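Local coordinates for Endonuclease/exonuclease/phosphatase domain-containing protein (Enterococcus faecalis, PDB 3L1W) that is of unknown function but probably cleaves phosphate esters, perhaps as a 3'-5' RNA exonuclease, at residues E72-L77 against V128-L133; G89-S94 against T146-E151; C108-L113 against H132-S137; A140-M145 against G172-Q177; L162-F167 against D215-K220. One frame throughout, in Å; residues are numbered along the deposited sequence.

Contact 1 (E72-L77 against V128-L133)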
# COMPACT_ATOMS: atom_id res chain seq x y z
N GLU A 72 13.04 -8.57 25.28
CA GLU A 72 12.43 -7.81 24.19
C GLU A 72 13.53 -7.18 23.36
O GLU A 72 14.51 -6.66 23.90
CB GLU A 72 11.50 -6.73 24.75
CG GLU A 72 10.88 -5.82 23.70
CD GLU A 72 10.05 -4.70 24.31
OE1 GLU A 72 9.49 -4.90 25.42
OE2 GLU A 72 9.94 -3.63 23.68
N GLY A 73 13.38 -7.22 22.04
CA GLY A 73 14.46 -6.78 21.18
C GLY A 73 14.05 -5.96 19.98
O GLY A 73 12.90 -5.54 19.83
N LEU A 74 15.03 -5.73 19.12
CA LEU A 74 14.86 -4.98 17.89
C LEU A 74 15.28 -5.87 16.74
O LEU A 74 16.04 -6.82 16.93
CB LEU A 74 15.75 -3.74 17.89
CG LEU A 74 15.59 -2.76 19.04
CD1 LEU A 74 16.58 -1.61 18.91
CD2 LEU A 74 14.14 -2.23 19.10
N ALA A 75 14.79 -5.56 15.54
CA ALA A 75 15.25 -6.29 14.36
C ALA A 75 15.41 -5.33 13.21
O ALA A 75 14.77 -4.26 13.16
CB ALA A 75 14.25 -7.41 13.99
N ILE A 76 16.28 -5.69 12.28
CA ILE A 76 16.30 -5.04 10.99
C ILE A 76 16.08 -6.13 9.96
O ILE A 76 16.86 -7.07 9.87
CB ILE A 76 17.63 -4.31 10.71
CG1 ILE A 76 17.86 -3.23 11.76
CG2 ILE A 76 17.59 -3.69 9.30
CD1 ILE A 76 19.23 -2.57 11.67
N LEU A 77 14.96 -6.04 9.25
CA LEU A 77 14.66 -6.99 8.19
C LEU A 77 15.19 -6.39 6.90
O LEU A 77 15.04 -5.19 6.66
CB LEU A 77 13.14 -7.19 8.06
CG LEU A 77 12.41 -7.65 9.32
CD1 LEU A 77 10.91 -7.82 9.04
CD2 LEU A 77 13.01 -8.96 9.83
N VAL A 128 22.23 2.25 8.89
CA VAL A 128 20.86 2.21 9.41
C VAL A 128 20.91 2.06 10.93
O VAL A 128 21.60 1.18 11.44
CB VAL A 128 20.07 1.04 8.82
CG1 VAL A 128 18.68 0.96 9.47
CG2 VAL A 128 19.96 1.18 7.31
N ILE A 129 20.18 2.91 11.65
CA ILE A 129 20.13 2.85 13.11
C ILE A 129 18.67 2.67 13.53
O ILE A 129 17.84 3.52 13.24
CB ILE A 129 20.67 4.14 13.77
CG1 ILE A 129 22.09 4.46 13.27
CG2 ILE A 129 20.65 4.01 15.29
CD1 ILE A 129 22.59 5.85 13.70
N ASN A 130 18.39 1.57 14.21
CA ASN A 130 17.04 1.24 14.68
C ASN A 130 16.86 1.83 16.07
O ASN A 130 17.53 1.42 17.02
CB ASN A 130 16.86 -0.28 14.72
CG ASN A 130 15.42 -0.69 15.00
OD1 ASN A 130 14.64 0.08 15.55
ND2 ASN A 130 15.08 -1.93 14.64
N VAL A 131 15.95 2.80 16.18
CA VAL A 131 15.70 3.56 17.40
C VAL A 131 14.48 3.04 18.18
O VAL A 131 13.41 2.88 17.62
CB VAL A 131 15.39 5.03 17.02
CG1 VAL A 131 14.99 5.83 18.24
CG2 VAL A 131 16.61 5.67 16.33
N HIS A 132 14.65 2.81 19.49
CA HIS A 132 13.48 2.71 20.36
C HIS A 132 13.81 3.32 21.71
O HIS A 132 14.43 2.69 22.56
CB HIS A 132 13.01 1.26 20.55
CG HIS A 132 11.66 1.16 21.18
ND1 HIS A 132 11.10 -0.03 21.58
CD2 HIS A 132 10.74 2.12 21.48
CE1 HIS A 132 9.91 0.19 22.11
NE2 HIS A 132 9.67 1.49 22.05
N LEU A 133 13.39 4.57 21.89
CA LEU A 133 13.78 5.31 23.09
C LEU A 133 12.82 5.02 24.23
O LEU A 133 11.71 4.56 24.00
CB LEU A 133 13.85 6.81 22.82
CG LEU A 133 14.77 7.22 21.66
CD1 LEU A 133 14.78 8.73 21.48
CD2 LEU A 133 16.18 6.70 21.89
O HOH W 1 11.70 -2.83 21.59

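Contact 2 (G89-S94 against T146-E151). With EDO (1,2-ethanediol), chain K.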
# COMPACT_ATOMS: atom_id res chain seq x y z
N GLY A 89 25.89 -4.27 14.54
CA GLY A 89 26.20 -4.26 15.95
C GLY A 89 25.05 -3.72 16.76
O GLY A 89 24.03 -3.29 16.22
N TYR A 90 25.22 -3.75 18.08
CA TYR A 90 24.25 -3.16 18.98
C TYR A 90 24.91 -2.79 20.29
O TYR A 90 26.00 -3.28 20.62
CB TYR A 90 23.07 -4.09 19.21
CG TYR A 90 23.37 -5.35 19.99
CD1 TYR A 90 22.97 -5.48 21.32
CD2 TYR A 90 24.00 -6.43 19.39
CE1 TYR A 90 23.22 -6.63 22.03
CE2 TYR A 90 24.26 -7.59 20.10
CZ TYR A 90 23.86 -7.68 21.42
OH TYR A 90 24.11 -8.83 22.13
N PHE A 91 24.26 -1.90 21.02
CA PHE A 91 24.80 -1.44 22.29
C PHE A 91 23.67 -0.92 23.16
O PHE A 91 22.56 -0.65 22.66
CB PHE A 91 25.84 -0.34 22.06
CG PHE A 91 25.35 0.80 21.22
CD1 PHE A 91 24.75 1.91 21.80
CD2 PHE A 91 25.48 0.77 19.83
CE1 PHE A 91 24.30 2.96 21.02
CE2 PHE A 91 25.04 1.82 19.05
CZ PHE A 91 24.44 2.92 19.64
N TRP A 92 23.95 -0.80 24.44
CA TRP A 92 22.98 -0.31 25.41
C TRP A 92 23.03 1.21 25.50
O TRP A 92 24.08 1.84 25.37
CB TRP A 92 23.22 -0.97 26.78
CG TRP A 92 22.66 -2.35 26.78
CD1 TRP A 92 21.42 -2.72 27.20
CD2 TRP A 92 23.28 -3.54 26.27
NE1 TRP A 92 21.23 -4.07 27.00
CE2 TRP A 92 22.37 -4.59 26.43
CE3 TRP A 92 24.54 -3.81 25.71
CZ2 TRP A 92 22.66 -5.90 26.06
CZ3 TRP A 92 24.83 -5.11 25.34
CH2 TRP A 92 23.89 -6.14 25.52
N LEU A 93 21.86 1.81 25.69
CA LEU A 93 21.75 3.25 25.77
C LEU A 93 21.98 3.70 27.21
O LEU A 93 21.06 4.20 27.88
CB LEU A 93 20.37 3.71 25.25
CG LEU A 93 19.96 3.15 23.89
CD1 LEU A 93 18.70 3.84 23.38
CD2 LEU A 93 21.06 3.29 22.85
N SER A 94 23.21 3.53 27.66
CA SER A 94 23.57 3.67 29.06
C SER A 94 24.95 4.28 29.17
O SER A 94 25.57 4.62 28.16
CB SER A 94 23.59 2.30 29.72
OG SER A 94 24.72 1.57 29.28
N THR A 146 21.46 10.67 23.06
CA THR A 146 22.81 11.19 23.24
C THR A 146 23.82 10.05 23.13
O THR A 146 24.86 10.18 22.48
CB THR A 146 22.95 11.94 24.58
OG1 THR A 146 22.09 13.09 24.57
CG2 THR A 146 24.38 12.40 24.82
N VAL A 147 23.51 8.92 23.77
CA VAL A 147 24.37 7.75 23.68
C VAL A 147 24.47 7.23 22.24
O VAL A 147 25.55 6.92 21.77
CB VAL A 147 23.90 6.62 24.63
CG1 VAL A 147 24.78 5.38 24.46
CG2 VAL A 147 23.94 7.10 26.07
N ILE A 148 23.34 7.13 21.54
CA ILE A 148 23.39 6.72 20.14
C ILE A 148 24.32 7.63 19.34
O ILE A 148 25.19 7.16 18.60
CB ILE A 148 21.99 6.75 19.48
CG1 ILE A 148 21.07 5.75 20.17
CG2 ILE A 148 22.08 6.47 17.96
CD1 ILE A 148 19.69 5.66 19.57
N LEU A 149 24.13 8.93 19.47
CA LEU A 149 24.86 9.88 18.65
C LEU A 149 26.35 9.90 18.97
O LEU A 149 27.18 10.13 18.09
CB LEU A 149 24.26 11.28 18.77
CG LEU A 149 22.84 11.35 18.22
CD1 LEU A 149 22.25 12.74 18.36
CD2 LEU A 149 22.81 10.91 16.76
N GLU A 150 26.69 9.67 20.23
CA GLU A 150 28.09 9.61 20.64
C GLU A 150 28.72 8.29 20.21
O GLU A 150 29.82 8.26 19.65
CB GLU A 150 28.20 9.79 22.15
CG GLU A 150 27.82 11.18 22.63
CD GLU A 150 27.99 11.36 24.13
OE1 GLU A 150 28.24 10.35 24.84
OE2 GLU A 150 27.87 12.51 24.61
N GLU A 151 28.02 7.20 20.49
CA GLU A 151 28.56 5.87 20.27
C GLU A 151 28.80 5.61 18.79
O GLU A 151 29.78 4.94 18.42
CB GLU A 151 27.63 4.81 20.87
CG GLU A 151 28.10 3.37 20.73
CD GLU A 151 29.24 3.00 21.69
OE1 GLU A 151 29.57 3.80 22.60
OE2 GLU A 151 29.80 1.90 21.54
C1 EDO K . 29.64 0.14 19.02
O1 EDO K . 30.33 0.97 18.07
C2 EDO K . 28.23 -0.13 18.51
O2 EDO K . 27.94 -1.53 18.46

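Contact 3 (C108-L113 against H132-S137)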
# COMPACT_ATOMS: atom_id res chain seq x y z
N CYS A 108 14.44 0.96 32.17
CA CYS A 108 14.78 -0.40 31.77
C CYS A 108 15.95 -0.38 30.79
O CYS A 108 16.26 0.67 30.23
CB CYS A 108 13.56 -1.07 31.11
SG CYS A 108 13.07 -0.32 29.53
N PRO A 109 16.60 -1.53 30.59
CA PRO A 109 17.64 -1.57 29.57
C PRO A 109 17.04 -1.25 28.21
O PRO A 109 15.90 -1.65 27.93
CB PRO A 109 18.12 -3.03 29.62
CG PRO A 109 17.67 -3.55 30.94
CD PRO A 109 16.39 -2.84 31.23
N ARG A 110 17.76 -0.48 27.41
CA ARG A 110 17.35 -0.17 26.05
C ARG A 110 18.56 -0.38 25.18
O ARG A 110 19.69 -0.11 25.60
CB ARG A 110 16.89 1.28 25.92
CG ARG A 110 15.63 1.60 26.69
CD ARG A 110 14.40 1.25 25.90
NE ARG A 110 13.20 1.41 26.72
CZ ARG A 110 11.97 1.14 26.29
NH1 ARG A 110 11.78 0.70 25.06
NH2 ARG A 110 10.94 1.31 27.10
N ILE A 111 18.34 -0.85 23.96
CA ILE A 111 19.45 -1.00 23.04
C ILE A 111 19.19 -0.23 21.76
O ILE A 111 18.06 0.15 21.45
CB ILE A 111 19.72 -2.47 22.68
CG1 ILE A 111 18.49 -3.10 22.03
CG2 ILE A 111 20.14 -3.26 23.93
CD1 ILE A 111 18.81 -4.35 21.22
N ALA A 112 20.27 0.02 21.03
CA ALA A 112 20.15 0.40 19.63
C ALA A 112 20.79 -0.71 18.81
O ALA A 112 21.80 -1.30 19.21
CB ALA A 112 20.83 1.73 19.36
N LEU A 113 20.18 -0.98 17.67
CA LEU A 113 20.66 -2.00 16.74
C LEU A 113 20.99 -1.27 15.45
O LEU A 113 20.16 -0.52 14.93
CB LEU A 113 19.56 -3.04 16.49
CG LEU A 113 19.82 -4.11 15.43
CD1 LEU A 113 21.04 -4.96 15.77
CD2 LEU A 113 18.58 -5.00 15.18
N HIS A 132 14.65 2.81 19.49
CA HIS A 132 13.48 2.71 20.36
C HIS A 132 13.81 3.32 21.71
O HIS A 132 14.43 2.69 22.56
CB HIS A 132 13.01 1.26 20.55
CG HIS A 132 11.66 1.16 21.18
ND1 HIS A 132 11.10 -0.03 21.58
CD2 HIS A 132 10.74 2.12 21.48
CE1 HIS A 132 9.91 0.19 22.11
NE2 HIS A 132 9.67 1.49 22.05
N LEU A 133 13.39 4.57 21.89
CA LEU A 133 13.78 5.31 23.09
C LEU A 133 12.82 5.02 24.23
O LEU A 133 11.71 4.56 24.00
CB LEU A 133 13.85 6.81 22.82
CG LEU A 133 14.77 7.22 21.66
CD1 LEU A 133 14.78 8.73 21.48
CD2 LEU A 133 16.18 6.70 21.89
N ASP A 134 13.26 5.31 25.45
CA ASP A 134 12.50 5.04 26.66
C ASP A 134 11.20 5.83 26.69
O ASP A 134 11.16 6.99 26.28
CB ASP A 134 13.35 5.40 27.88
CG ASP A 134 13.20 4.42 29.01
OD1 ASP A 134 13.51 3.22 28.82
OD2 ASP A 134 12.79 4.83 30.11
N HIS A 135 10.13 5.22 27.18
CA HIS A 135 8.85 5.92 27.30
C HIS A 135 8.75 6.72 28.59
O HIS A 135 7.88 7.58 28.73
CB HIS A 135 7.68 4.93 27.21
CG HIS A 135 7.73 3.84 28.24
ND1 HIS A 135 7.28 4.02 29.54
CD2 HIS A 135 8.15 2.56 28.17
CE1 HIS A 135 7.44 2.90 30.21
NE2 HIS A 135 7.96 1.99 29.41
N ILE A 136 9.64 6.46 29.54
CA ILE A 136 9.48 6.99 30.88
C ILE A 136 9.46 8.53 30.97
O ILE A 136 8.65 9.10 31.70
CB ILE A 136 10.55 6.39 31.83
CG1 ILE A 136 10.14 6.51 33.29
CG2 ILE A 136 11.90 7.04 31.60
CD1 ILE A 136 11.19 6.00 34.24
N SER A 137 10.34 9.20 30.23
CA SER A 137 10.44 10.65 30.33
C SER A 137 11.19 11.26 29.17
O SER A 137 11.96 10.59 28.49
CB SER A 137 11.15 11.04 31.63
OG SER A 137 12.55 10.80 31.53
O HOH W 2 17.48 2.31 19.71
O HOH W 3 15.58 0.16 22.56

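Contact 4 (A140-M145 against G172-Q177)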
# COMPACT_ATOMS: atom_id res chain seq x y z
N ALA A 140 14.92 10.95 29.74
CA ALA A 140 15.43 9.63 29.38
C ALA A 140 15.62 9.49 27.87
O ALA A 140 16.56 8.84 27.41
CB ALA A 140 14.50 8.54 29.88
N ARG A 141 14.70 10.07 27.10
CA ARG A 141 14.82 10.00 25.66
C ARG A 141 16.02 10.79 25.16
O ARG A 141 16.78 10.31 24.31
CB ARG A 141 13.52 10.48 25.00
CG ARG A 141 12.36 9.54 25.27
CD ARG A 141 11.09 9.95 24.56
NE ARG A 141 10.28 10.94 25.27
CZ ARG A 141 9.43 10.64 26.25
NH1 ARG A 141 9.31 9.39 26.69
NH2 ARG A 141 8.70 11.61 26.80
N LEU A 142 16.19 12.00 25.66
CA LEU A 142 17.32 12.82 25.28
C LEU A 142 18.60 12.08 25.63
O LEU A 142 19.55 12.05 24.85
CB LEU A 142 17.29 14.15 26.01
CG LEU A 142 18.35 15.19 25.63
CD1 LEU A 142 18.16 15.66 24.20
CD2 LEU A 142 18.29 16.37 26.58
N ALA A 143 18.63 11.47 26.82
CA ALA A 143 19.83 10.78 27.28
C ALA A 143 20.16 9.57 26.42
O ALA A 143 21.32 9.32 26.09
CB ALA A 143 19.69 10.37 28.75
N GLY A 144 19.13 8.81 26.05
CA GLY A 144 19.33 7.64 25.20
C GLY A 144 19.84 8.00 23.82
O GLY A 144 20.73 7.34 23.29
N MSE A 145 19.28 9.05 23.23
CA MSE A 145 19.69 9.48 21.90
C MSE A 145 21.11 10.05 21.94
O MSE A 145 21.87 9.91 20.99
CB MSE A 145 18.71 10.51 21.33
CG MSE A 145 19.13 11.08 19.98
SE MSE A 145 19.30 9.71 18.59
CE MSE A 145 17.47 9.08 18.61
N GLY A 172 7.95 18.25 19.45
CA GLY A 172 8.47 19.40 20.17
C GLY A 172 9.50 19.06 21.24
O GLY A 172 10.06 19.97 21.86
N GLU A 173 9.74 17.77 21.49
CA GLU A 173 10.65 17.38 22.57
C GLU A 173 12.11 17.69 22.26
O GLU A 173 12.50 17.75 21.10
CB GLU A 173 10.53 15.88 22.90
CG GLU A 173 9.25 15.50 23.62
CD GLU A 173 9.41 14.25 24.48
OE1 GLU A 173 10.53 13.69 24.56
OE2 GLU A 173 8.40 13.83 25.10
N GLU A 174 12.90 17.87 23.32
CA GLU A 174 14.32 18.19 23.19
C GLU A 174 15.07 17.19 22.32
O GLU A 174 15.96 17.57 21.57
CB GLU A 174 15.00 18.27 24.57
CG GLU A 174 14.77 19.56 25.33
CD GLU A 174 15.72 19.71 26.51
OE1 GLU A 174 16.93 19.92 26.28
OE2 GLU A 174 15.26 19.62 27.67
N VAL A 175 14.72 15.92 22.43
CA VAL A 175 15.43 14.91 21.65
C VAL A 175 15.38 15.21 20.15
O VAL A 175 16.34 14.96 19.44
CB VAL A 175 14.94 13.47 21.97
CG1 VAL A 175 13.49 13.28 21.54
CG2 VAL A 175 15.86 12.44 21.29
N HIS A 176 14.27 15.77 19.67
CA HIS A 176 14.16 16.08 18.25
C HIS A 176 15.05 17.25 17.86
O HIS A 176 15.61 17.29 16.77
CB HIS A 176 12.71 16.34 17.84
CG HIS A 176 11.87 15.10 17.81
ND1 HIS A 176 11.99 14.15 16.83
CD2 HIS A 176 10.91 14.66 18.66
CE1 HIS A 176 11.13 13.17 17.06
NE2 HIS A 176 10.47 13.45 18.17
N GLN A 177 15.19 18.21 18.77
CA GLN A 177 16.07 19.34 18.53
C GLN A 177 17.51 18.86 18.40
O GLN A 177 18.28 19.34 17.57
CB GLN A 177 15.95 20.39 19.65
CG GLN A 177 14.63 21.14 19.63
CD GLN A 177 14.39 21.85 18.31
OE1 GLN A 177 13.46 21.51 17.57
NE2 GLN A 177 15.23 22.83 18.00

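Contact 5 (L162-F167 against D215-K220)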
# COMPACT_ATOMS: atom_id res chain seq x y z
N LEU A 162 20.36 6.55 7.99
CA LEU A 162 18.91 6.49 8.20
C LEU A 162 18.70 6.17 9.68
O LEU A 162 19.06 5.09 10.16
CB LEU A 162 18.26 5.39 7.34
CG LEU A 162 18.48 5.51 5.83
CD1 LEU A 162 18.09 4.22 5.11
CD2 LEU A 162 17.72 6.70 5.28
N LEU A 163 18.15 7.14 10.40
CA LEU A 163 17.90 7.01 11.83
C LEU A 163 16.40 6.80 11.98
O LEU A 163 15.62 7.74 11.81
CB LEU A 163 18.35 8.30 12.54
CG LEU A 163 18.13 8.42 14.05
CD1 LEU A 163 19.05 7.48 14.83
CD2 LEU A 163 18.35 9.87 14.52
N MSE A 164 16.00 5.57 12.29
CA MSE A 164 14.59 5.18 12.12
C MSE A 164 14.06 4.48 13.34
O MSE A 164 14.70 3.59 13.87
CB MSE A 164 14.45 4.20 10.95
CG MSE A 164 15.30 4.54 9.76
SE MSE A 164 15.15 3.17 8.37
CE MSE A 164 13.33 3.51 7.87
N GLY A 165 12.86 4.85 13.76
CA GLY A 165 12.21 4.06 14.79
C GLY A 165 11.23 4.82 15.65
O GLY A 165 10.70 5.86 15.27
N ASP A 166 11.00 4.25 16.82
CA ASP A 166 10.03 4.77 17.76
C ASP A 166 10.74 5.65 18.78
O ASP A 166 11.46 5.16 19.66
CB ASP A 166 9.33 3.58 18.42
CG ASP A 166 8.26 4.00 19.40
OD1 ASP A 166 8.19 5.20 19.76
OD2 ASP A 166 7.48 3.11 19.81
N PHE A 167 10.57 6.96 18.64
CA PHE A 167 11.23 7.92 19.52
C PHE A 167 10.47 8.11 20.82
O PHE A 167 10.99 8.73 21.75
CB PHE A 167 11.40 9.29 18.82
CG PHE A 167 12.48 9.31 17.78
CD1 PHE A 167 13.49 10.26 17.84
CD2 PHE A 167 12.48 8.40 16.75
CE1 PHE A 167 14.49 10.28 16.87
CE2 PHE A 167 13.48 8.41 15.79
CZ PHE A 167 14.48 9.35 15.85
N ASP A 215 6.77 7.86 15.88
CA ASP A 215 7.70 7.13 15.00
C ASP A 215 8.21 8.07 13.93
O ASP A 215 7.45 8.89 13.43
CB ASP A 215 6.98 5.95 14.34
CG ASP A 215 6.43 4.98 15.35
OD1 ASP A 215 7.22 4.26 15.97
OD2 ASP A 215 5.19 4.96 15.54
N TYR A 216 9.49 7.94 13.59
CA TYR A 216 10.17 8.87 12.69
C TYR A 216 11.17 8.17 11.78
O TYR A 216 11.77 7.16 12.15
CB TYR A 216 10.93 9.94 13.48
CG TYR A 216 10.02 10.87 14.24
CD1 TYR A 216 9.70 12.12 13.75
CD2 TYR A 216 9.45 10.47 15.45
CE1 TYR A 216 8.84 12.97 14.44
CE2 TYR A 216 8.59 11.30 16.14
CZ TYR A 216 8.29 12.54 15.63
OH TYR A 216 7.44 13.37 16.32
N ILE A 217 11.35 8.74 10.59
CA ILE A 217 12.44 8.37 9.72
C ILE A 217 13.26 9.63 9.48
O ILE A 217 12.84 10.53 8.74
CB ILE A 217 11.94 7.77 8.39
CG1 ILE A 217 11.19 6.46 8.66
CG2 ILE A 217 13.11 7.53 7.43
CD1 ILE A 217 10.64 5.81 7.36
N TYR A 218 14.41 9.70 10.13
CA TYR A 218 15.32 10.84 10.00
C TYR A 218 16.43 10.48 9.01
O TYR A 218 16.94 9.36 9.02
CB TYR A 218 15.93 11.20 11.36
CG TYR A 218 15.10 12.17 12.18
CD1 TYR A 218 15.14 13.53 11.91
CD2 TYR A 218 14.31 11.72 13.24
CE1 TYR A 218 14.39 14.43 12.65
CE2 TYR A 218 13.56 12.62 14.00
CZ TYR A 218 13.60 13.97 13.70
OH TYR A 218 12.88 14.87 14.43
N VAL A 219 16.80 11.44 8.17
CA VAL A 219 17.78 11.17 7.13
C VAL A 219 18.95 12.14 7.15
O VAL A 219 18.81 13.31 7.49
CB VAL A 219 17.12 11.17 5.72
CG1 VAL A 219 16.00 10.13 5.65
CG2 VAL A 219 16.58 12.55 5.37
N LYS A 220 20.12 11.61 6.80
CA LYS A 220 21.30 12.43 6.56
C LYS A 220 21.99 11.89 5.31
O LYS A 220 22.38 10.72 5.27
CB LYS A 220 22.27 12.39 7.75
CG LYS A 220 23.67 12.95 7.46
CD LYS A 220 24.65 12.49 8.50
CE LYS A 220 26.10 12.71 8.09
NZ LYS A 220 26.57 11.71 7.10

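Contact 1 (E72-L77 against V128-L133)
The imidazole of His132 meets Glu72 at its edge: water 1 lies in the ring plane, 2.9 Å from His132 ND1, and Glu72 OE2 stands near that plane beside CE1. The same water donates to Glu72 OE2 at 2.8 Å and, weakly, to the carbonyl of Gly73. The second flat group, the Asn130 carboxamide, has CG anti to the backbone N (chi1 -172°), which sends it across to strand 73-77. Its ND2 comes 2.8 Å from Ala75 O and donates to Ile41 O, and OD1 accepts from Gln42 NE2. Leu74 crosses the Asn130 side chain obliquely; Leu74 CD1 is 3.7 Å from the backbone Asn130 O and Leu74 CD2 3.9 Å from His132 CB. Further along, Ile76 CD1 slides past Val128 CG1 at 4.2 Å. The two strands come from different sheets, so this is the buried interior of the family's beta sandwich, with strand axes 8.1 Å apart. An aliphatic pair at Ile76 and Val128 gives way to the buried amide of Asn130 and then to the hydrated Glu72-His132 end. There the carboxylate, reaching the imidazole through water, would by itself tend to favour a protonated His132.

Contact 2 (G89-S94 against T146-E151)
Strand 89-92 runs obliquely against helix 146-151, the axes 9.8 Å apart at 135°, and the chain then bends through an inverse gamma turn centred on Leu93, which brings the Leu93 CA to 5.6 Å from the Val147 CA. Phe91 carries the strand side. Its CG sits in the crowded position between the backbone N and the carbonyl carbon (chi1 53°), and the ring reaches out tip to tip with Glu151. Glu151 CG lies 3.6 Å above the Phe91 ring centroid, almost exactly on the normal, a CH-pi contact over the centre of the face. The Glu151 chain extends anti to its backbone N and then bends at chi2 (75°), so the methylene covers the ring while the carboxylate turns off beside it. At the ring edge stands CA of Ile148.

Helix 138-151 belongs to the beta-alpha-beta connection between the parallel strands 126-132 and 161-164, and here it covers the outer face of their sheet near the edge strand 83-92. Val147 fits against the gamma turn, its two methyls spread over backbone carbonyls: CG1 is 3.7 Å from Trp92 O and CG2 3.6 Å from Ser94 O. Deeper in, Leu93 CD2 crosses obliquely to Ile148 CG1 at 3.6 Å.

An ethanediol, probably from the crystallisation liquor, lies against Phe91 and the Glu151 carboxylate. Its C2 is 3.2 Å from Phe91 CD2, and its O2 makes a weak hydrogen bond to Tyr90 O; Trp114 NE1 also hydrogen-bonds to the molecule.

Contact 3 (C108-L113 against H132-S137)
Arg110 lies where two neighbouring antiparallel strands of the sandwich, 111-119 and 126-132, splay apart, the second running on into the loop before helix 138-151. Three side chains, His132 at the strand end and Asp134 and His135 in the loop, surround its guanidinium, each turned roughly perpendicular to it. His132 offers a ring face: NH1 of Arg110 stands 3.5 Å above the ring plane, over its centre, with the two planes 77° apart, so the cation comes in edge-first. The Asp134 carboxylate is at right angles to the guanidinium and accepts the hydrogen bond of Arg110 NE, with Arg110 NE to Asp134 OD1 at 2.8 Å, in a salt bridge. The bond is bent, and the oxygen is approached from above the carboxylate plane. His135 crosses beyond, its CD2 3.2 Å from Arg110 NH2 and near the guanidinium plane. A bend at chi2 (-84°) puts the Arg110 head here, and the carbonyl of Leu133 lies over one of its faces, toward the rim.

The Asp134 carboxylate has a second partner, since OD2 accepts from Gly107 N. Pinning the loop between Arg110 and Gly107 ties the loop ahead of strand 111-119 to the chain leaving strand 126-132. Arg110 so placed would tend to work against protonation of His132, countering the pull of Glu72.

Where the strands part, water takes over the bonding. Water 3 donates to both Ile111 O and His132 O, spanning the gap between the two carbonyls. Water 2 donates to Ile111 O as well and accepts from His132 N at 2.9 Å.

Contact 4 (A140-M145 against G172-Q177)
Helices 138-151 and 174-179 lie together in the helical layer on the outside of one sheet of the sandwich, and they come very close here: the CA atoms of Leu142 and Val175 are 4.6 Å apart. The polar part is a salt bridge between Arg141 and Glu173, the N-cap residue of the second helix. Arg141 bends at chi3 (-85°) and presents its side, NE plus NH2, to the carboxylate, one nitrogen for each oxygen. Arg141 NE to Glu173 OE1 is 2.9 Å and essentially straight at 179°, lying in the guanidinium plane. Arg141 NH2 to Glu173 OE2, at 2.8 Å, is more bent and tilted from that plane. Both oxygens use their syn lone pairs, so the pair of bonds fixes the rotation of both groups. The remaining nitrogen, NH1, donates to Asp134 O and weakly to His135 O, so a single arginine joins the loop before its own helix to the start of helix 174-179. A sulfate, probably from the crystallisation liquor, is a long, weak ion partner of NH2.

The apolar part centres on Val175. Leu142 CD1 packs against Val175 CA at 3.8 Å, while the other methyl, CD2, passes the exposed Glu174 at OE1. On the buried side, Val175 CG2, anti to its backbone N, points into Met145, a selenomethionine in this crystal whose chain bends at chi2 and chi3. The two side chains cross at about a right angle, with Met145 CB only 3.4 Å from Val175 CG2, tighter than ordinary van der Waals contact.

Contact 5 (L162-F167 against D215-K220)
Phe167 (chi1 -75°) and Tyr216 both hold CG anti to the carbonyl carbon, as does Tyr218, and these torsions bring the three rings into one aromatic cluster beside an antiparallel strand pair. Residues Gly165 to Asn168 read Gly-Asp-Phe-Asn, a signature motif of the endonuclease/exonuclease/phosphatase fold, following directly on residues 162-164 of the strand. The edge of Tyr216 meets the face of Phe167, planes 63° apart, with ring centroids 5.3 Å from each other. Phe167 CZ also comes 3.5 Å from Tyr218 CD2, in an oblique approach. Helix 174-179 covers this cluster: its His176 touches the Phe167 and Tyr216 rings and hydrogen-bonds to Tyr218 OH.

Two hydrogen-bonded pairs hold the strands, Leu163 with Tyr218 and Gly165 with Tyr216, each with bonds in both directions. Leu163 N to Tyr218 O is 2.9 Å, and Tyr216 N to Gly165 O the same. Gly165 has backbone angles (phi 153°) at which a side chain would collide with the carbonyl oxygen of Met164, and here the chain turns a corner.

Past that corner Asp166 and Asp215 stand opposite each other, Asp166 OD2 4.0 Å from Asp215 OD1. Hydrogen bonds probably temper their like charges: Asn7 and the backbone N of Asn168 for Asp166, Thr198 and His242 for Asp215. This polar group is consistent with the active-site end of the family fold. The same sheet face continues with aliphatic packing toward Ile3 of the other sheet, where the selenomethionine methyl Met164 CE lies 3.6 Å from Ile217 CD1.

Overall arrangement
Contacts 1 and 5 occupy the centre of the molecule: contact 5 hydrogen-bonds two strands within one sheet, and contact 1 packs that sheet against the other through side chains. Strand 126-132 links them, bonding through Val131 N to Met164 O. Contacts 2 and 4 lie further out and share helix 138-151, which one sets against the edge strand 83-92 and the other against helix 174-179; contact 2 is mostly apolar, whereas contact 4 adds a salt bridge in partly exposed surroundings. Contact 3 sits at the sheet's splayed end, charged and bridged by water, sharing His132 with contact 1 and passing Asp134 O to Arg141 of contact 4.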